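Local coordinates for 3-oxoacyl-[acyl-carrier-protein] synthase 3 (Micrococcus luteus NCTC 2665, PDB 4EWP) that probably catalyses the first condensation of fatty acid synthesis, joining an acetyl group from acetyl-CoA to two carbons from malonyl-ACP as a homodimer, at residues Asn26-Glu31 / Arg53-Ala58; Glu60-Met65 / Val148-Leu153; Ala13-Ala18 / Ala178-Pro183; Asp83-Ile88 / Gly140-Val145; Ser250-Ala255 / Asp283-Gln288. One frame throughout, in Å; residues are numbered along the deposited sequence.

Contact 1: residues Asn26-Glu31 / Arg53-Ala58; sequences NLVPNE and RQRATA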
# COMPACT_ATOMS: atom_id res chain seq x y z
N ASN A 26 -4.97 23.96 -13.63
CA ASN A 26 -3.81 24.84 -13.55
C ASN A 26 -2.59 24.23 -14.23
O ASN A 26 -1.97 23.30 -13.71
CB ASN A 26 -3.50 25.21 -12.09
CG ASN A 26 -2.57 26.40 -11.98
OD1 ASN A 26 -2.35 27.11 -12.96
ND2 ASN A 26 -2.02 26.64 -10.79
N LEU A 27 -2.27 24.74 -15.41
CA LEU A 27 -1.08 24.30 -16.12
C LEU A 27 -0.01 25.34 -15.90
O LEU A 27 -0.02 26.39 -16.54
CB LEU A 27 -1.36 24.16 -17.61
CG LEU A 27 -2.44 23.13 -17.97
CD1 LEU A 27 -2.41 22.86 -19.48
CD2 LEU A 27 -2.28 21.82 -17.19
N VAL A 28 0.91 25.06 -14.98
CA VAL A 28 1.98 25.99 -14.64
C VAL A 28 3.10 25.96 -15.68
O VAL A 28 3.63 24.90 -16.00
CB VAL A 28 2.55 25.68 -13.25
CG1 VAL A 28 3.70 26.62 -12.91
CG2 VAL A 28 1.45 25.76 -12.19
N PRO A 29 3.44 27.13 -16.24
CA PRO A 29 4.54 27.19 -17.22
C PRO A 29 5.90 27.29 -16.55
O PRO A 29 6.01 27.71 -15.40
CB PRO A 29 4.24 28.48 -17.99
CG PRO A 29 3.58 29.35 -16.98
CD PRO A 29 2.74 28.42 -16.13
N ASN A 30 6.94 26.91 -17.29
CA ASN A 30 8.29 26.91 -16.75
C ASN A 30 8.67 28.19 -16.03
O ASN A 30 9.39 28.17 -15.04
CB ASN A 30 9.30 26.59 -17.85
CG ASN A 30 9.20 25.15 -18.33
OD1 ASN A 30 8.61 24.29 -17.65
ND2 ASN A 30 9.79 24.87 -19.49
N GLU A 31 8.17 29.31 -16.54
CA GLU A 31 8.63 30.63 -16.11
C GLU A 31 8.30 30.92 -14.64
O GLU A 31 9.00 31.69 -13.97
CB GLU A 31 8.03 31.72 -17.01
CG GLU A 31 8.74 33.07 -16.93
CD GLU A 31 9.92 33.21 -17.90
OE1 GLU A 31 10.15 32.28 -18.71
OE2 GLU A 31 10.60 34.25 -17.86
N ARG A 53 3.19 21.94 -16.36
CA ARG A 53 2.79 20.81 -15.53
C ARG A 53 1.48 21.11 -14.80
O ARG A 53 1.20 22.25 -14.43
CB ARG A 53 3.90 20.40 -14.55
CG ARG A 53 4.09 21.33 -13.35
CD ARG A 53 4.89 22.57 -13.71
NE ARG A 53 6.25 22.25 -14.14
CZ ARG A 53 6.90 22.88 -15.13
NH1 ARG A 53 8.14 22.53 -15.43
NH2 ARG A 53 6.30 23.86 -15.80
N GLN A 54 0.67 20.07 -14.63
CA GLN A 54 -0.56 20.15 -13.86
C GLN A 54 -0.23 20.43 -12.40
O GLN A 54 0.57 19.73 -11.79
CB GLN A 54 -1.33 18.83 -13.98
CG GLN A 54 -1.87 18.63 -15.38
CD GLN A 54 -2.22 17.20 -15.72
OE1 GLN A 54 -2.52 16.89 -16.88
NE2 GLN A 54 -2.18 16.31 -14.73
N ARG A 55 -0.84 21.48 -11.85
CA ARG A 55 -0.67 21.78 -10.44
C ARG A 55 -2.05 21.91 -9.78
O ARG A 55 -2.86 22.76 -10.15
CB ARG A 55 0.20 23.02 -10.23
CG ARG A 55 1.70 22.78 -10.49
CD ARG A 55 2.22 21.64 -9.59
NE ARG A 55 3.61 21.29 -9.83
CZ ARG A 55 4.66 22.00 -9.40
NH1 ARG A 55 4.49 23.13 -8.72
NH2 ARG A 55 5.90 21.58 -9.66
N ALA A 56 -2.30 21.04 -8.81
CA ALA A 56 -3.59 20.98 -8.14
C ALA A 56 -3.74 22.08 -7.11
O ALA A 56 -2.76 22.50 -6.50
CB ALA A 56 -3.77 19.61 -7.46
N THR A 57 -4.98 22.54 -6.92
CA THR A 57 -5.30 23.48 -5.86
C THR A 57 -5.43 22.71 -4.54
O THR A 57 -5.37 21.49 -4.53
CB THR A 57 -6.62 24.20 -6.13
OG1 THR A 57 -7.69 23.24 -6.18
CG2 THR A 57 -6.57 24.94 -7.45
N ALA A 58 -5.62 23.45 -3.45
CA ALA A 58 -5.83 22.87 -2.12
C ALA A 58 -7.04 21.94 -2.05
O ALA A 58 -6.99 20.92 -1.36
CB ALA A 58 -5.96 23.98 -1.07
O HOH W 1 -5.66 23.13 -10.68

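Contact 2: residues Glu60-Met65 / Val148-Leu153; sequences ETVPVM and VGVERL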
# COMPACT_ATOMS: atom_id res chain seq x y z
N GLU A 60 -8.30 20.22 -4.52
CA GLU A 60 -8.08 19.05 -5.37
C GLU A 60 -7.16 18.05 -4.70
O GLU A 60 -5.98 17.90 -5.07
CB GLU A 60 -7.51 19.48 -6.72
CG GLU A 60 -8.53 20.17 -7.59
CD GLU A 60 -7.92 20.70 -8.86
OE1 GLU A 60 -6.93 21.47 -8.77
OE2 GLU A 60 -8.43 20.33 -9.94
N THR A 61 -7.70 17.38 -3.68
CA THR A 61 -6.92 16.44 -2.89
C THR A 61 -6.75 15.13 -3.64
O THR A 61 -7.34 14.91 -4.71
CB THR A 61 -7.64 16.13 -1.57
OG1 THR A 61 -8.95 15.63 -1.85
CG2 THR A 61 -7.76 17.40 -0.70
N VAL A 62 -5.95 14.24 -3.08
CA VAL A 62 -5.83 12.91 -3.64
C VAL A 62 -7.22 12.22 -3.80
O VAL A 62 -7.54 11.70 -4.86
CB VAL A 62 -4.80 12.06 -2.84
CG1 VAL A 62 -4.87 10.57 -3.23
CG2 VAL A 62 -3.40 12.63 -3.06
N PRO A 63 -8.05 12.23 -2.75
CA PRO A 63 -9.36 11.59 -2.90
C PRO A 63 -10.29 12.27 -3.91
O PRO A 63 -11.03 11.58 -4.60
CB PRO A 63 -9.96 11.67 -1.49
CG PRO A 63 -8.76 11.69 -0.58
CD PRO A 63 -7.74 12.52 -1.33
N VAL A 64 -10.26 13.60 -3.97
CA VAL A 64 -11.04 14.32 -4.95
C VAL A 64 -10.65 13.91 -6.38
O VAL A 64 -11.51 13.55 -7.19
CB VAL A 64 -10.91 15.84 -4.77
CG1 VAL A 64 -11.40 16.58 -6.01
CG2 VAL A 64 -11.70 16.27 -3.55
N MET A 65 -9.35 13.97 -6.67
CA MET A 65 -8.84 13.62 -7.99
C MET A 65 -9.09 12.14 -8.33
O MET A 65 -9.51 11.82 -9.44
CB MET A 65 -7.34 13.97 -8.11
CG MET A 65 -7.05 15.48 -7.95
SD MET A 65 -5.39 15.91 -8.50
CE MET A 65 -4.37 15.23 -7.19
N VAL A 148 -6.36 3.07 -9.34
CA VAL A 148 -6.16 4.50 -9.48
C VAL A 148 -4.72 4.85 -9.16
O VAL A 148 -4.25 4.59 -8.05
CB VAL A 148 -7.09 5.30 -8.54
CG1 VAL A 148 -6.88 6.78 -8.75
CG2 VAL A 148 -8.53 4.97 -8.84
N GLY A 149 -4.02 5.44 -10.12
CA GLY A 149 -2.71 6.01 -9.84
C GLY A 149 -2.97 7.48 -9.63
O GLY A 149 -3.57 8.12 -10.49
N VAL A 150 -2.56 8.02 -8.48
CA VAL A 150 -2.93 9.40 -8.13
C VAL A 150 -1.92 10.04 -7.19
O VAL A 150 -1.41 9.39 -6.28
CB VAL A 150 -4.38 9.47 -7.53
CG1 VAL A 150 -4.56 8.46 -6.39
CG2 VAL A 150 -4.72 10.88 -7.06
N GLU A 151 -1.60 11.31 -7.43
CA GLU A 151 -0.61 12.00 -6.63
C GLU A 151 -0.88 13.49 -6.61
O GLU A 151 -1.26 14.09 -7.62
CB GLU A 151 0.80 11.80 -7.23
CG GLU A 151 1.26 10.36 -7.45
CD GLU A 151 1.69 9.66 -6.17
OE1 GLU A 151 1.37 10.15 -5.08
OE2 GLU A 151 2.36 8.61 -6.27
N ARG A 152 -0.66 14.10 -5.45
CA ARG A 152 -0.47 15.54 -5.42
C ARG A 152 0.99 15.76 -5.02
O ARG A 152 1.30 16.12 -3.88
CB ARG A 152 -1.45 16.26 -4.48
CG ARG A 152 -1.45 17.80 -4.69
CD ARG A 152 -2.67 18.50 -4.11
NE ARG A 152 -2.72 18.42 -2.66
CZ ARG A 152 -3.75 18.82 -1.91
NH1 ARG A 152 -4.84 19.33 -2.47
NH2 ARG A 152 -3.68 18.69 -0.59
N LEU A 153 1.88 15.52 -5.98
CA LEU A 153 3.32 15.63 -5.76
C LEU A 153 3.73 17.04 -5.35
O LEU A 153 4.77 17.23 -4.73
CB LEU A 153 4.07 15.25 -7.04
CG LEU A 153 3.98 13.80 -7.51
CD1 LEU A 153 4.56 13.67 -8.89
CD2 LEU A 153 4.73 12.89 -6.54

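Contact 3: residues Ala13-Ala18 / Ala178-Pro183; sequences ASRIVA and AASDEP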
# COMPACT_ATOMS: atom_id res chain seq x y z
N ALA A 13 -9.30 -15.16 -18.22
CA ALA A 13 -8.34 -14.07 -18.35
C ALA A 13 -8.92 -12.75 -17.85
O ALA A 13 -9.99 -12.72 -17.23
CB ALA A 13 -7.88 -13.93 -19.80
N SER A 14 -8.22 -11.66 -18.12
CA SER A 14 -8.62 -10.36 -17.61
C SER A 14 -8.43 -9.31 -18.68
O SER A 14 -7.82 -9.57 -19.72
CB SER A 14 -7.72 -9.99 -16.44
OG SER A 14 -6.37 -9.97 -16.89
N ARG A 15 -8.93 -8.10 -18.44
CA ARG A 15 -8.79 -7.04 -19.44
C ARG A 15 -9.14 -5.69 -18.87
O ARG A 15 -9.99 -5.58 -17.98
CB ARG A 15 -9.64 -7.38 -20.68
CG ARG A 15 -10.67 -6.34 -21.12
CD ARG A 15 -11.37 -6.80 -22.42
NE ARG A 15 -12.37 -5.84 -22.89
CZ ARG A 15 -13.69 -5.99 -22.78
NH1 ARG A 15 -14.19 -7.08 -22.20
NH2 ARG A 15 -14.52 -5.05 -23.24
N ILE A 16 -8.46 -4.66 -19.36
CA ILE A 16 -8.76 -3.29 -18.96
C ILE A 16 -9.96 -2.85 -19.78
O ILE A 16 -9.89 -2.81 -21.01
CB ILE A 16 -7.56 -2.35 -19.24
CG1 ILE A 16 -6.38 -2.73 -18.33
CG2 ILE A 16 -7.96 -0.88 -19.08
CD1 ILE A 16 -5.07 -2.00 -18.62
N VAL A 17 -11.08 -2.56 -19.12
CA VAL A 17 -12.30 -2.25 -19.87
C VAL A 17 -12.61 -0.76 -19.97
O VAL A 17 -13.60 -0.37 -20.60
CB VAL A 17 -13.52 -3.00 -19.32
CG1 VAL A 17 -13.32 -4.49 -19.49
CG2 VAL A 17 -13.76 -2.65 -17.84
N ALA A 18 -11.76 0.08 -19.37
CA ALA A 18 -11.95 1.52 -19.45
C ALA A 18 -10.82 2.27 -18.79
O ALA A 18 -10.09 1.72 -17.96
CB ALA A 18 -13.27 1.92 -18.81
N ALA A 178 -11.28 -6.12 -15.61
CA ALA A 178 -12.41 -7.03 -15.50
C ALA A 178 -12.11 -8.45 -15.98
O ALA A 178 -11.25 -8.67 -16.85
CB ALA A 178 -13.62 -6.46 -16.26
N ALA A 179 -12.84 -9.40 -15.42
CA ALA A 179 -12.83 -10.76 -15.95
C ALA A 179 -13.10 -10.74 -17.46
O ALA A 179 -13.89 -9.94 -17.95
CB ALA A 179 -13.87 -11.63 -15.24
N SER A 180 -12.44 -11.62 -18.20
CA SER A 180 -12.58 -11.63 -19.64
C SER A 180 -12.39 -13.04 -20.19
O SER A 180 -11.73 -13.86 -19.56
CB SER A 180 -11.55 -10.67 -20.25
OG SER A 180 -11.61 -10.68 -21.67
N ASP A 181 -12.99 -13.29 -21.35
CA ASP A 181 -12.83 -14.56 -22.07
C ASP A 181 -11.50 -14.62 -22.81
O ASP A 181 -10.88 -15.68 -22.91
CB ASP A 181 -13.96 -14.75 -23.09
CG ASP A 181 -15.24 -15.28 -22.46
OD1 ASP A 181 -15.18 -15.75 -21.30
OD2 ASP A 181 -16.31 -15.24 -23.13
N GLU A 182 -11.09 -13.49 -23.35
CA GLU A 182 -9.84 -13.43 -24.09
C GLU A 182 -8.79 -12.64 -23.30
O GLU A 182 -9.11 -11.63 -22.68
CB GLU A 182 -10.05 -12.80 -25.46
CG GLU A 182 -10.88 -13.66 -26.41
CD GLU A 182 -10.11 -14.88 -26.91
OE1 GLU A 182 -8.88 -14.78 -27.10
OE2 GLU A 182 -10.74 -15.93 -27.10
N PRO A 183 -7.54 -13.12 -23.33
CA PRO A 183 -6.39 -12.48 -22.67
C PRO A 183 -6.26 -11.01 -23.08
O PRO A 183 -6.07 -10.73 -24.26
CB PRO A 183 -5.20 -13.26 -23.23
CG PRO A 183 -5.76 -14.57 -23.64
CD PRO A 183 -7.15 -14.30 -24.11

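Contact 4: residues Asp83-Ile88 / Gly140-Val145; sequences DLDAVI and GTARHV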
# COMPACT_ATOMS: atom_id res chain seq x y z
N ASP A 83 -20.71 -2.12 -8.74
CA ASP A 83 -20.20 -3.24 -9.53
C ASP A 83 -18.75 -3.59 -9.21
O ASP A 83 -18.28 -4.66 -9.59
CB ASP A 83 -20.36 -2.96 -11.03
CG ASP A 83 -21.82 -2.88 -11.46
OD1 ASP A 83 -22.60 -3.78 -11.09
OD2 ASP A 83 -22.18 -1.90 -12.15
N LEU A 84 -18.04 -2.71 -8.51
CA LEU A 84 -16.63 -2.97 -8.20
C LEU A 84 -16.45 -3.96 -7.03
O LEU A 84 -17.18 -3.90 -6.05
CB LEU A 84 -15.90 -1.66 -7.89
CG LEU A 84 -15.88 -0.58 -8.97
CD1 LEU A 84 -15.39 0.73 -8.36
CD2 LEU A 84 -15.03 -0.98 -10.21
N ASP A 85 -15.47 -4.85 -7.14
CA ASP A 85 -15.22 -5.86 -6.12
C ASP A 85 -13.94 -5.54 -5.36
O ASP A 85 -13.63 -6.22 -4.39
CB ASP A 85 -15.05 -7.24 -6.76
CG ASP A 85 -16.22 -7.64 -7.62
OD1 ASP A 85 -17.36 -7.25 -7.28
OD2 ASP A 85 -15.99 -8.33 -8.63
N ALA A 86 -13.21 -4.52 -5.82
CA ALA A 86 -11.98 -4.08 -5.15
C ALA A 86 -11.54 -2.71 -5.65
O ALA A 86 -11.80 -2.35 -6.81
CB ALA A 86 -10.86 -5.09 -5.36
N VAL A 87 -10.88 -1.96 -4.79
CA VAL A 87 -10.44 -0.61 -5.10
C VAL A 87 -8.99 -0.50 -4.69
O VAL A 87 -8.68 -0.66 -3.52
CB VAL A 87 -11.25 0.46 -4.32
CG1 VAL A 87 -10.67 1.84 -4.55
CG2 VAL A 87 -12.73 0.43 -4.68
N ILE A 88 -8.10 -0.27 -5.65
CA ILE A 88 -6.68 -0.16 -5.36
C ILE A 88 -6.22 1.25 -5.70
O ILE A 88 -6.36 1.71 -6.84
CB ILE A 88 -5.83 -1.16 -6.16
CG1 ILE A 88 -6.31 -2.59 -5.92
CG2 ILE A 88 -4.36 -1.04 -5.80
CD1 ILE A 88 -5.54 -3.63 -6.72
N GLY A 140 -10.15 -15.33 -9.43
CA GLY A 140 -11.57 -15.34 -9.12
C GLY A 140 -11.90 -14.64 -7.81
O GLY A 140 -12.99 -14.80 -7.27
N THR A 141 -10.96 -13.86 -7.30
CA THR A 141 -11.19 -13.09 -6.08
C THR A 141 -12.07 -11.88 -6.37
O THR A 141 -12.83 -11.42 -5.51
CB THR A 141 -9.84 -12.62 -5.47
OG1 THR A 141 -9.02 -13.77 -5.21
CG2 THR A 141 -10.06 -11.83 -4.18
N ALA A 142 -11.98 -11.37 -7.59
CA ALA A 142 -12.72 -10.17 -7.99
C ALA A 142 -13.09 -10.23 -9.48
O ALA A 142 -12.32 -10.70 -10.31
CB ALA A 142 -11.90 -8.90 -7.67
N ARG A 143 -14.28 -9.75 -9.81
CA ARG A 143 -14.71 -9.68 -11.21
C ARG A 143 -14.42 -8.30 -11.83
O ARG A 143 -14.16 -8.19 -13.02
CB ARG A 143 -16.19 -10.04 -11.33
CG ARG A 143 -16.50 -11.50 -10.98
CD ARG A 143 -17.90 -11.89 -11.43
NE ARG A 143 -18.21 -11.35 -12.76
CZ ARG A 143 -17.78 -11.87 -13.91
NH1 ARG A 143 -17.02 -12.97 -13.91
NH2 ARG A 143 -18.11 -11.30 -15.06
N HIS A 144 -14.46 -7.26 -11.00
CA HIS A 144 -14.16 -5.89 -11.44
C HIS A 144 -13.28 -5.15 -10.41
O HIS A 144 -13.69 -4.97 -9.26
CB HIS A 144 -15.45 -5.09 -11.68
CG HIS A 144 -16.37 -5.70 -12.70
ND1 HIS A 144 -17.41 -6.54 -12.36
CD2 HIS A 144 -16.42 -5.56 -14.04
CE1 HIS A 144 -18.06 -6.90 -13.45
NE2 HIS A 144 -17.48 -6.31 -14.49
N VAL A 145 -12.10 -4.71 -10.82
CA VAL A 145 -11.16 -4.06 -9.91
C VAL A 145 -10.86 -2.68 -10.43
O VAL A 145 -10.53 -2.50 -11.62
CB VAL A 145 -9.84 -4.88 -9.79
CG1 VAL A 145 -8.83 -4.21 -8.82
CG2 VAL A 145 -10.14 -6.29 -9.34
O HOH W 2 -18.40 -7.43 -9.97

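Contact 5: residues Ser250-Ala255 / Asp283-Gln288; sequences SMAKVA and DEFAKQ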
# COMPACT_ATOMS: atom_id res chain seq x y z
N SER A 250 18.26 -0.02 -18.18
CA SER A 250 17.78 -1.15 -17.39
C SER A 250 16.32 -1.49 -17.73
O SER A 250 15.97 -2.65 -17.96
CB SER A 250 17.94 -0.87 -15.90
OG SER A 250 19.29 -1.08 -15.51
N MET A 251 15.48 -0.47 -17.76
CA MET A 251 14.08 -0.66 -18.10
C MET A 251 13.89 -1.17 -19.53
O MET A 251 12.91 -1.85 -19.81
CB MET A 251 13.28 0.61 -17.84
CG MET A 251 13.20 0.97 -16.35
SD MET A 251 12.47 -0.32 -15.29
CE MET A 251 13.90 -1.20 -14.68
N ALA A 252 14.82 -0.88 -20.42
CA ALA A 252 14.68 -1.39 -21.77
C ALA A 252 14.71 -2.92 -21.74
O ALA A 252 14.03 -3.58 -22.52
CB ALA A 252 15.73 -0.83 -22.71
N LYS A 253 15.48 -3.49 -20.82
CA LYS A 253 15.55 -4.95 -20.70
C LYS A 253 14.24 -5.47 -20.14
O LYS A 253 13.75 -6.52 -20.56
CB LYS A 253 16.72 -5.36 -19.80
CG LYS A 253 18.05 -4.73 -20.20
CD LYS A 253 19.22 -5.27 -19.38
CE LYS A 253 20.51 -4.56 -19.74
NZ LYS A 253 21.68 -5.21 -19.10
N VAL A 254 13.67 -4.74 -19.18
CA VAL A 254 12.38 -5.10 -18.62
C VAL A 254 11.31 -5.09 -19.73
O VAL A 254 10.52 -6.02 -19.87
CB VAL A 254 11.98 -4.15 -17.46
CG1 VAL A 254 10.55 -4.45 -16.96
CG2 VAL A 254 12.99 -4.23 -16.32
N ALA A 255 11.30 -4.03 -20.52
CA ALA A 255 10.32 -3.93 -21.60
C ALA A 255 10.45 -5.09 -22.60
O ALA A 255 9.45 -5.69 -23.01
CB ALA A 255 10.45 -2.59 -22.32
N ASP A 283 12.27 9.38 -25.18
CA ASP A 283 12.88 9.26 -26.50
C ASP A 283 13.91 8.13 -26.58
O ASP A 283 13.85 7.28 -27.47
CB ASP A 283 13.55 10.56 -26.92
CG ASP A 283 12.57 11.70 -27.09
OD1 ASP A 283 11.36 11.43 -27.12
OD2 ASP A 283 13.02 12.86 -27.21
N GLU A 284 14.86 8.12 -25.65
CA GLU A 284 15.96 7.17 -25.67
C GLU A 284 15.42 5.75 -25.50
O GLU A 284 15.90 4.80 -26.14
CB GLU A 284 16.97 7.51 -24.58
CG GLU A 284 18.33 6.87 -24.76
CD GLU A 284 18.91 7.09 -26.14
OE1 GLU A 284 19.12 8.25 -26.53
OE2 GLU A 284 19.13 6.08 -26.85
N PHE A 285 14.40 5.64 -24.65
CA PHE A 285 13.68 4.39 -24.43
C PHE A 285 13.04 3.86 -25.73
O PHE A 285 13.28 2.73 -26.15
CB PHE A 285 12.61 4.66 -23.36
CG PHE A 285 12.22 3.46 -22.56
CD1 PHE A 285 11.70 3.62 -21.28
CD2 PHE A 285 12.35 2.18 -23.07
CE1 PHE A 285 11.32 2.53 -20.52
CE2 PHE A 285 11.98 1.08 -22.33
CZ PHE A 285 11.46 1.25 -21.05
N ALA A 286 12.24 4.70 -26.38
CA ALA A 286 11.62 4.34 -27.64
C ALA A 286 12.64 3.91 -28.68
O ALA A 286 12.41 2.96 -29.43
CB ALA A 286 10.78 5.52 -28.18
N LYS A 287 13.78 4.59 -28.73
CA LYS A 287 14.82 4.23 -29.69
C LYS A 287 15.37 2.84 -29.38
O LYS A 287 15.65 2.05 -30.27
CB LYS A 287 15.95 5.27 -29.66
CG LYS A 287 17.18 4.87 -30.47
CD LYS A 287 18.25 5.97 -30.45
CE LYS A 287 19.57 5.48 -31.05
NZ LYS A 287 20.58 6.58 -31.18
N GLN A 288 15.53 2.55 -28.09
CA GLN A 288 16.17 1.30 -27.69
C GLN A 288 15.27 0.09 -28.04
O GLN A 288 15.76 -1.00 -28.38
CB GLN A 288 16.51 1.37 -26.19
CG GLN A 288 17.45 0.29 -25.71
CD GLN A 288 18.84 0.36 -26.34
OE1 GLN A 288 19.25 1.41 -26.86
NE2 GLN A 288 19.57 -0.75 -26.29

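Contact 1: residues Asn26-Glu31 / Arg53-Ala58
R53 turns its guanidinium edge to N30 and to the backbone of V28. NH1 and NH2 of R53 both bond N30 OD1, NH1 at 2.9 Å, and they reach it from opposite faces of the amide plane. OD1 lies in the guanidinium plane, while the amide plane of N30 is turned 62° from it. R53 NH2 also bonds V28 O at 2.9 Å, coming from above the carbonyl plane. V28 O takes a second bond from R53 N. The R53 chain bends at chi2 (-79°) and chi3 (-64°), and its CD passes 3.5 Å from V28 O. An alanine in place of R53 would probably leave N30 OD1 without these two donors and V28 O with one fewer. V28 CG2 packs on R55 CG at 3.4 Å. On the face opposite V28 and R53, L27 CD2 and Q54 CG lie side by side, 3.7 Å apart. R55 N bonds N26 O at 2.8 Å, nearly straight in line with the carbonyl. A water joins N26 N to R55 O. Further out, I50 O and D41 OD1 hold N30 ND2, and F166 O takes a bond from R53 NH1. Q54 bonds D170, and R55 NE bonds L168 O. The backbones form a two-stranded antiparallel ladder, 27-29 with 52-54, close to the predicted active-site N306.

Contact 2: residues Glu60-Met65 / Val148-Leu153
V62 has CG1 anti to its backbone N (chi1 168°), and this branch meets both methyls of V150. V62 CG1 lies 3.8 Å from V150 CG1 and equally near V150 CG2. V150 CG2 also packs on V62 O at 3.7 Å. The M65 chain bends at chi3 (-73°), which places CE against the strand backbone, 3.3 Å from E151 O. CE also lies near R152 CB, and M65 CB touches V150 CG2. R152 runs out beside the start of the helix. Its guanidinium has T61 CA over one face, with R152 NH1 3.6 Å from T61 CA. R152 NH1 gives E60 O a weak bond of 3.2 Å. Stronger partners lie nearby: D155 forms a salt bridge with R152 NE, and A58 O accepts from NH1. T61 is the N-cap of the helix, and its OG1 accepts from V64 N at 3.2 Å. E151 points away from the helix, with OE1 held by T93 OG1 and its side chain about 6 Å from that of C123, a predicted active-site residue. The contact lays the first turn of helix 62-76 on the end of strand 144-152. A172 of the adjoining strand 170-180 touches both M65 and V150, and L207 of the second subunit packs on R152.

Contact 3: residues Ala13-Ala18 / Ala178-Pro183
Strands 13-18 and 178-180 pair antiparallel, with 128° between their directions and their axes 4.2 Å apart at closest. A178 N bonds R15 O at 2.8 Å, and S180 N bonds A13 O. The return bonds, R15 N to A178 O and A13 N to S180 O, are weak and bent. Between them S14 and A179 form a non-hydrogen-bonded pair, where S14 CA lies 3.2 Å from A178 O. A13, R15, A178 and S180 put their side chains on one face. There R15 CB meets S180 CB at 3.8 Å. V17 CG1 packs on A178 CB at 3.8 Å and also sits over the centre of the R15 guanidinium. S180 OG is anti to its backbone N (chi1 178°) and donates to E182 O at 2.9 Å. This bond ties the end of the strand to the turn that follows. The turn brings P183 back to A13, whose CB lies 3.5 Å from P183 CA. Q7 of the second subunit packs on both A13 and P183. S14 OG bonds D134 of helix 125-138, which also touches A179 through V137. Within this chain, strand 13-22 is outermost in its five-stranded sheet, and 170-180 separates it from 144-152.

Contact 4: residues Asp83-Ile88 / Gly140-Val145
D85 and the backbone of R143 and H144 make a polar contact where two neighbouring parallel strands, 86-90 and 144-152, begin. D85 OD2 receives two backbone N-H groups. R143 N approaches OD2 on the anti lone pair; the modelled 2.5 Å is short, and doubtful as an exact length. H144 N comes at 3.0 Å from above the carboxylate plane. D85 CG is anti to the carbonyl carbon (chi1 -56°), beside its own backbone N. That N bonds H144 O at 2.8 Å, almost straight and in the carbonyl plane. The aliphatic part of D85 also touches A142, CB to CB at 3.7 Å. A water lies in the plane of the H144 ring at its edge, 2.7 Å from H144 ND1. The same water also bonds D83 O. Nearby, H144 CB packs against D83 O at 3.5 Å. Strand 86-90 leads through helix 101-108 to strand 116-120, within the N-terminal half of the thiolase fold. From there a beta-alpha-beta crossover runs through helix 125-138 to strand 144-152. G140 follows that helix and closes it with a Schellman motif. Its positive phi suits a glycine. Deeper in the sheet the contact turns apolar. V145 CG1, anti to the backbone N, lies 3.9 Å from I88 CD1 and 4.1 Å from A86 CB. A133 of helix 125-138 packs on V145, and L136 of the same helix packs on I88. On the other side of strand 144-152, A178 of strand 170-180 touches H144.

Contact 5: residues Ser250-Ala255 / Asp283-Gln288
F285 pushes its ring into a shallow hollow on segment 250-255 of helix 240-262, lined by M251, A252 and A255. The tip of the ring makes its closest contacts. F285 CZ lies 3.6 Å from M251 O and 3.7 Å from M251 CB. F285 CE2 rests on the backbone at A252 CA, also 3.7 Å away. A255 CB meets the edge of the ring near its plane, with F285 CE2 at 4.0 Å. F285 CG is anti to its backbone N (chi1 -153°), which brings CG nearer helix 240-262. The small alanines let the ring come close to the helix backbone. A252 CB is the bump in return, and it packs on Q288 CG at 3.6 Å, one turn on from F285. An alanine in place of F285 would probably open a gap between the helices beside M251 and A255. No hydrogen bond crosses here. The segment axes stay 9.8 Å apart at closest and cross at -45°. Helix 240-262 and helix 279-288 lie together against the sheet of the C-terminal half. I334 of strand 330-337 touches F285, and L332 of that strand touches A255. F272 of strand 269-274 meets the F285 ring edge-to-face.

Contacts 2 and 5 are buried; contacts 1, 3 and 4 are partly exposed. Contacts 2, 3 and 4 all reach the five-stranded sheet of the N-terminal half. Contacts 2 and 4 share strand 144-152, and V148 N probably bonds I88 O between them. Contacts 3 and 4 meet through A179 N and R143 O. Contact 1 belongs to a separate two-stranded sheet, yet touches contact 2, where A56 CB packs on R152 CD. Contact 5 stands apart in the C-terminal half. Its chemistry is apolar. Contact 1 relies on an arginine, contact 3 mainly on backbone bonds, and contact 4 on a carboxylate, while contact 2 mixes valine packing with a buried arginine beside the helix start.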